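Local atomic coordinates of sulfatase (Bacteroides fragilis CAG:558, PDB entry 6USS), a protein that probably hydrolyses aryl sulfate esters as a calcium-dependent sulfatase of the gut microbiome, and is seen here with an engineered active-site residue. Residues V41-W46 against A261-I266; S86-T91 against S321-L326. The protein carries 1 engineered substitution. One frame throughout, in Å; residues are numbered along the deposited sequence.

Contact 1: residues V41-W46 against A261-I266; sequences VDDMGW and AIHVPI. With CA (calcium ion), chain C.
Asp42 and His263 lie side by side and point the same way, carboxylate and imidazole only 7° from coplanar. Asp42 OD2 sits at the ring edge, 3.0 Å from His263 CD2. In both residues CG is anti to the backbone N (chi1 -160° for His263). Asp43 approaches the same carbon from another direction, its OD2 2.9 Å from His263 CD2 and its carboxylate turned 32° to the ring. The imidazole is held by its far side: ND1 donates to a lone pair of Val264 O, in the carbonyl plane, at 2.7 Å. A water over one ring face donates to Asp43 OD2 and accepts from Val264 N. Each aspartate uses its other oxygen on calcium, OD1 of Asp42 and OD1 of Asp43 both being 2.3 Å from the ion, while Lys165 and Lys348 form salt bridges with OD2 of Asp42 and Asp43 respectively. Behind the carboxylates the backbones pair: Asp42 N donates to Ala261 O (2.9 Å) and Ile262 N to Asp42 O (2.8 Å). Past the cis peptide before it, Ile262 runs CG1 and CD1 past the carbonyl oxygens of Asp42 and Asp43, CD1 reaching Met44 CA. The loop after strand 35-41 thus supplies two calcium ligands and the loop after the adjacent parallel strand 253-258 packs against their carboxylates, as in the alkaline phosphatase-like fold of sulfatases.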
loop_
_atom_site.group_PDB
_atom_site.type_symbol
_atom_site.label_atom_id
_atom_site.label_comp_id
_atom_site.label_asym_id
_atom_site.label_seq_id
_atom_site.Cartn_x
_atom_site.Cartn_y
_atom_site.Cartn_z
ATOM N N VAL A 41 7.284 15.546 -14.962
ATOM C CA VAL A 41 6.964 16.941 -14.685
ATOM C C VAL A 41 5.558 17.224 -15.186
ATOM O O VAL A 41 5.097 16.639 -16.170
ATOM C CB VAL A 41 7.992 17.880 -15.339
ATOM C CG1 VAL A 41 7.776 19.292 -14.873
ATOM C CG2 VAL A 41 9.399 17.402 -15.017
ATOM N N ASP A 42 4.862 18.122 -14.500
ATOM C CA ASP A 42 3.489 18.477 -14.840
ATOM C C ASP A 42 3.438 19.725 -15.724
ATOM O O ASP A 42 4.067 20.739 -15.411
ATOM C CB ASP A 42 2.675 18.718 -13.572
ATOM C CG ASP A 42 1.206 18.710 -13.839
ATOM O OD1 ASP A 42 0.813 18.021 -14.805
ATOM O OD2 ASP A 42 0.445 19.380 -13.102
ATOM N N ASP A 43 2.669 19.654 -16.815
ATOM C CA ASP A 43 2.409 20.816 -17.670
ATOM C C ASP A 43 3.690 21.459 -18.198
ATOM O O ASP A 43 3.730 22.668 -18.438
ATOM C CB ASP A 43 1.575 21.883 -16.940
ATOM C CG ASP A 43 0.174 21.405 -16.584
ATOM O OD1 ASP A 43 -0.214 20.330 -17.092
ATOM O OD2 ASP A 43 -0.527 22.105 -15.803
ATOM N N MET A 44 4.749 20.674 -18.382
ATOM C CA MET A 44 6.006 21.189 -18.910
ATOM C C MET A 44 6.012 21.092 -20.440
ATOM O O MET A 44 5.740 20.026 -21.001
ATOM C CB MET A 44 7.182 20.420 -18.301
ATOM C CG MET A 44 8.557 20.803 -18.845
ATOM S SD MET A 44 9.916 19.783 -18.231
ATOM C CE MET A 44 11.314 20.497 -19.109
ATOM N N GLY A 45 6.330 22.217 -21.123
ATOM C CA GLY A 45 6.321 22.236 -22.573
ATOM C C GLY A 45 7.608 21.698 -23.219
ATOM O O GLY A 45 8.665 21.586 -22.598
ATOM N N TRP A 46 7.494 21.383 -24.514
ATOM C CA TRP A 46 8.636 20.940 -25.309
ATOM C C TRP A 46 9.829 21.885 -25.248
ATOM O O TRP A 46 10.953 21.468 -25.566
ATOM C CB TRP A 46 8.219 20.806 -26.765
ATOM C CG TRP A 46 9.053 19.877 -27.604
ATOM C CD1 TRP A 46 9.368 18.573 -27.328
ATOM C CD2 TRP A 46 9.626 20.165 -28.891
ATOM N NE1 TRP A 46 10.106 18.037 -28.362
ATOM C CE2 TRP A 46 10.291 18.996 -29.325
ATOM C CE3 TRP A 46 9.658 21.301 -29.705
ATOM C CZ2 TRP A 46 10.971 18.927 -30.547
ATOM C CZ3 TRP A 46 10.337 21.234 -30.921
ATOM C CH2 TRP A 46 10.975 20.048 -31.332
ATOM N N ALA A 261 5.130 20.725 -9.756
ATOM C CA ALA A 261 5.674 21.669 -10.725
ATOM C C ALA A 261 5.548 21.090 -12.131
ATOM O O ALA A 261 5.752 19.892 -12.339
ATOM C CB ALA A 261 7.137 21.960 -10.394
ATOM N N ILE A 262 5.236 21.935 -13.114
ATOM C CA ILE A 262 5.216 23.388 -12.998
ATOM C C ILE A 262 3.797 23.941 -13.154
ATOM O O ILE A 262 3.567 24.927 -13.861
ATOM C CB ILE A 262 6.159 23.994 -14.040
ATOM C CG1 ILE A 262 5.805 23.458 -15.440
ATOM C CG2 ILE A 262 7.607 23.685 -13.668
ATOM C CD1 ILE A 262 6.720 23.955 -16.565
ATOM N N HIS A 263 2.858 23.272 -12.487
ATOM C CA HIS A 263 1.436 23.580 -12.544
ATOM C C HIS A 263 1.162 24.965 -11.961
ATOM O O HIS A 263 1.936 25.493 -11.161
ATOM C CB HIS A 263 0.655 22.512 -11.766
ATOM C CG HIS A 263 -0.792 22.423 -12.133
ATOM N ND1 HIS A 263 -1.764 23.191 -11.524
ATOM C CD2 HIS A 263 -1.436 21.659 -13.050
ATOM C CE1 HIS A 263 -2.942 22.909 -12.053
ATOM N NE2 HIS A 263 -2.771 21.980 -12.979
ATOM N N VAL A 264 0.040 25.555 -12.363
ATOM C CA VAL A 264 -0.391 26.821 -11.769
ATOM C C VAL A 264 -0.890 26.550 -10.353
ATOM O O VAL A 264 -1.226 25.398 -10.028
ATOM C CB VAL A 264 -1.461 27.523 -12.624
ATOM C CG1 VAL A 264 -0.855 27.968 -13.957
ATOM C CG2 VAL A 264 -2.738 26.656 -12.795
ATOM N N PRO A 265 -0.920 27.562 -9.458
ATOM C CA PRO A 265 -0.479 28.946 -9.694
ATOM C C PRO A 265 1.044 29.045 -9.697
ATOM O O PRO A 265 1.702 28.258 -9.010
ATOM C CB PRO A 265 -1.070 29.695 -8.509
ATOM C CG PRO A 265 -1.024 28.686 -7.405
ATOM C CD PRO A 265 -1.328 27.358 -8.052
ATOM N N ILE A 266 1.595 30.001 -10.440
ATOM C CA ILE A 266 3.054 30.086 -10.621
ATOM C C ILE A 266 3.587 30.919 -9.457
ATOM O O ILE A 266 3.868 32.114 -9.574
ATOM C CB ILE A 266 3.431 30.665 -11.992
ATOM C CG1 ILE A 266 2.639 29.977 -13.115
ATOM C CG2 ILE A 266 4.937 30.563 -12.232
ATOM C CD1 ILE A 266 2.802 28.456 -13.162
HETATM CA CA CA C . -0.655 18.154 -16.567
HETATM O O HOH W 1 -0.577 24.765 -14.977
#

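Contact 2: residues S86-T91 against S321-L326; sequences SICSPT and SDNGGL. Engineered in segment 86-91: Cys88 (natural residue Ser). With CA (calcium ion), chain C.
Cys88 and Asp322 converge on calcium from the first turn of helix 88-97 and from the loop after strand 315-321. Asp322 reaches it unevenly, with OD2 at 2.2 Å from the ion and OD1 at 2.8 Å. Its CG stands between the backbone N and the carbonyl carbon (chi1 77°), and OD2 lies against the start of the helix, 3.3 Å from Cys88 CA. Cys88, an engineered residue where the natural chain has serine, turns SG beside its own backbone N and onto the metal; the modelled length of 2.1 Å is too short for a calcium-sulfur bond and is doubtful. Asn323 is the neighbouring member of the site, and its CB rests 3.5 Å from Ser86 O.

One shell out, the Thr91 hydroxyl grips the main chain of the metal loop. Its OG1 donates to Asp322 O at 3.0 Å, nearly along the C=O axis (163°), while CG2 packs 3.9 Å from Asp322 CB. The same hydroxyl is engaged by Ser85 N, and Arg92, the next residue of the helix, binds Asp322 OD2 through NE. Ile87 occupies the N-cap position just before Cys88, which places residue 88 in the first turn. In the natural protein the serine there is predicted to become 3-oxoalanine, the sulfatase nucleophile in its hydrated form. The position of Cys88 is consistent with calcium, itself positioned partly by Asp322, helping to orient that group and polarise a bound sulfate.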
loop_
_atom_site.group_PDB
_atom_site.type_symbol
_atom_site.label_atom_id
_atom_site.label_comp_id
_atom_site.label_asym_id
_atom_site.label_seq_id
_atom_site.Cartn_x
_atom_site.Cartn_y
_atom_site.Cartn_z
ATOM N N SER A 86 -3.176 15.982 -24.166
ATOM C CA SER A 86 -3.032 17.412 -23.919
ATOM C C SER A 86 -3.458 17.821 -22.517
ATOM O O SER A 86 -3.356 19.004 -22.182
ATOM C CB SER A 86 -3.808 18.220 -24.962
ATOM O OG SER A 86 -5.192 17.972 -24.901
ATOM N N ILE A 87 -3.890 16.870 -21.685
ATOM C CA ILE A 87 -4.450 17.137 -20.363
ATOM C C ILE A 87 -3.967 16.053 -19.408
ATOM O O ILE A 87 -3.806 14.892 -19.801
ATOM C CB ILE A 87 -5.999 17.193 -20.435
ATOM C CG1 ILE A 87 -6.440 18.488 -21.104
ATOM C CG2 ILE A 87 -6.645 17.043 -19.070
ATOM C CD1 ILE A 87 -6.027 19.729 -20.355
ATOM N N CYS A 88 -3.758 16.439 -18.136
ATOM C CA CYS A 88 -3.118 15.559 -17.147
ATOM C C CYS A 88 -3.786 14.187 -17.054
ATOM O O CYS A 88 -3.108 13.154 -17.024
ATOM C CB CYS A 88 -3.134 16.201 -15.760
ATOM S SG CYS A 88 -2.574 17.919 -15.667
ATOM N N SER A 89 -5.116 14.149 -16.983
ATOM C CA SER A 89 -5.776 12.899 -16.612
ATOM C C SER A 89 -5.655 11.831 -17.696
ATOM O O SER A 89 -5.267 10.698 -17.363
ATOM C CB SER A 89 -7.231 13.178 -16.222
ATOM O OG SER A 89 -7.308 13.726 -14.921
ATOM N N PRO A 90 -5.967 12.090 -18.978
ATOM C CA PRO A 90 -5.770 11.020 -19.971
ATOM C C PRO A 90 -4.335 10.552 -20.065
ATOM O O PRO A 90 -4.100 9.352 -20.253
ATOM C CB PRO A 90 -6.255 11.652 -21.284
ATOM C CG PRO A 90 -6.205 13.110 -21.051
ATOM C CD PRO A 90 -6.592 13.272 -19.598
ATOM N N THR A 91 -3.365 11.458 -19.925
ATOM C CA THR A 91 -1.969 11.046 -20.025
ATOM C C THR A 91 -1.578 10.134 -18.868
ATOM O O THR A 91 -1.010 9.053 -19.078
ATOM C CB THR A 91 -1.061 12.269 -20.075
ATOM O OG1 THR A 91 -1.298 12.974 -21.301
ATOM C CG2 THR A 91 0.405 11.855 -20.005
ATOM N N SER A 321 7.260 14.601 -19.475
ATOM C CA SER A 321 6.241 15.549 -19.061
ATOM C C SER A 321 4.886 15.049 -19.543
ATOM O O SER A 321 4.787 14.333 -20.541
ATOM C CB SER A 321 6.515 16.957 -19.604
ATOM O OG SER A 321 5.451 17.827 -19.253
ATOM N N ASP A 322 3.828 15.457 -18.843
ATOM C CA ASP A 322 2.519 14.868 -19.085
ATOM C C ASP A 322 1.668 15.617 -20.107
ATOM O O ASP A 322 0.683 15.044 -20.576
ATOM C CB ASP A 322 1.739 14.747 -17.769
ATOM C CG ASP A 322 1.169 16.070 -17.309
ATOM O OD1 ASP A 322 1.778 17.127 -17.599
ATOM O OD2 ASP A 322 0.091 16.049 -16.683
ATOM N N ASN A 323 1.985 16.869 -20.437
ATOM C CA ASN A 323 1.302 17.591 -21.518
ATOM C C ASN A 323 2.026 18.914 -21.754
ATOM O O ASN A 323 3.003 19.241 -21.070
ATOM C CB ASN A 323 -0.189 17.823 -21.238
ATOM C CG ASN A 323 -0.439 18.533 -19.926
ATOM O OD1 ASN A 323 -0.069 19.704 -19.761
ATOM N ND2 ASN A 323 -1.084 17.839 -18.986
ATOM N N GLY A 324 1.541 19.675 -22.747
ATOM C CA GLY A 324 2.195 20.918 -23.119
ATOM C C GLY A 324 2.055 22.013 -22.073
ATOM O O GLY A 324 1.201 21.982 -21.185
ATOM N N GLY A 325 2.930 23.006 -22.167
ATOM C CA GLY A 325 2.851 24.126 -21.248
ATOM C C GLY A 325 1.560 24.903 -21.423
ATOM O O GLY A 325 0.948 24.912 -22.492
ATOM N N LEU A 326 1.130 25.549 -20.344
ATOM C CA LEU A 326 -0.081 26.364 -20.387
ATOM C C LEU A 326 0.163 27.626 -21.208
ATOM O O LEU A 326 0.972 28.478 -20.830
ATOM C CB LEU A 326 -0.525 26.719 -18.970
ATOM C CG LEU A 326 -1.750 27.609 -18.813
ATOM C CD1 LEU A 326 -2.974 26.873 -19.265
ATOM C CD2 LEU A 326 -1.897 28.023 -17.367
HETATM CA CA CA C . -0.655 18.154 -16.567
#

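In the fold
Contacts 1 and 2 are two sides of a single calcium site, their centres about 9 Å apart and their segments alternating along the chain. Between them Asp42, Asp43, Cys88, Asp322 and Asn323 make up the metal shell. Asp42 OD1 and Asp322 OD2 are 2.8 Å apart, a proximity of like charges that the shared ion, and Arg92 bonded to both carboxylates, would help offset. Asp43 N probably donates to Asp322 OD1, at 2.8 Å, tying the loops directly. Strand 35-41 provides the common base: it runs parallel to both 253-258 and 315-321, so the loops following all three emerge together at the ion, where helix 88-97 also begins.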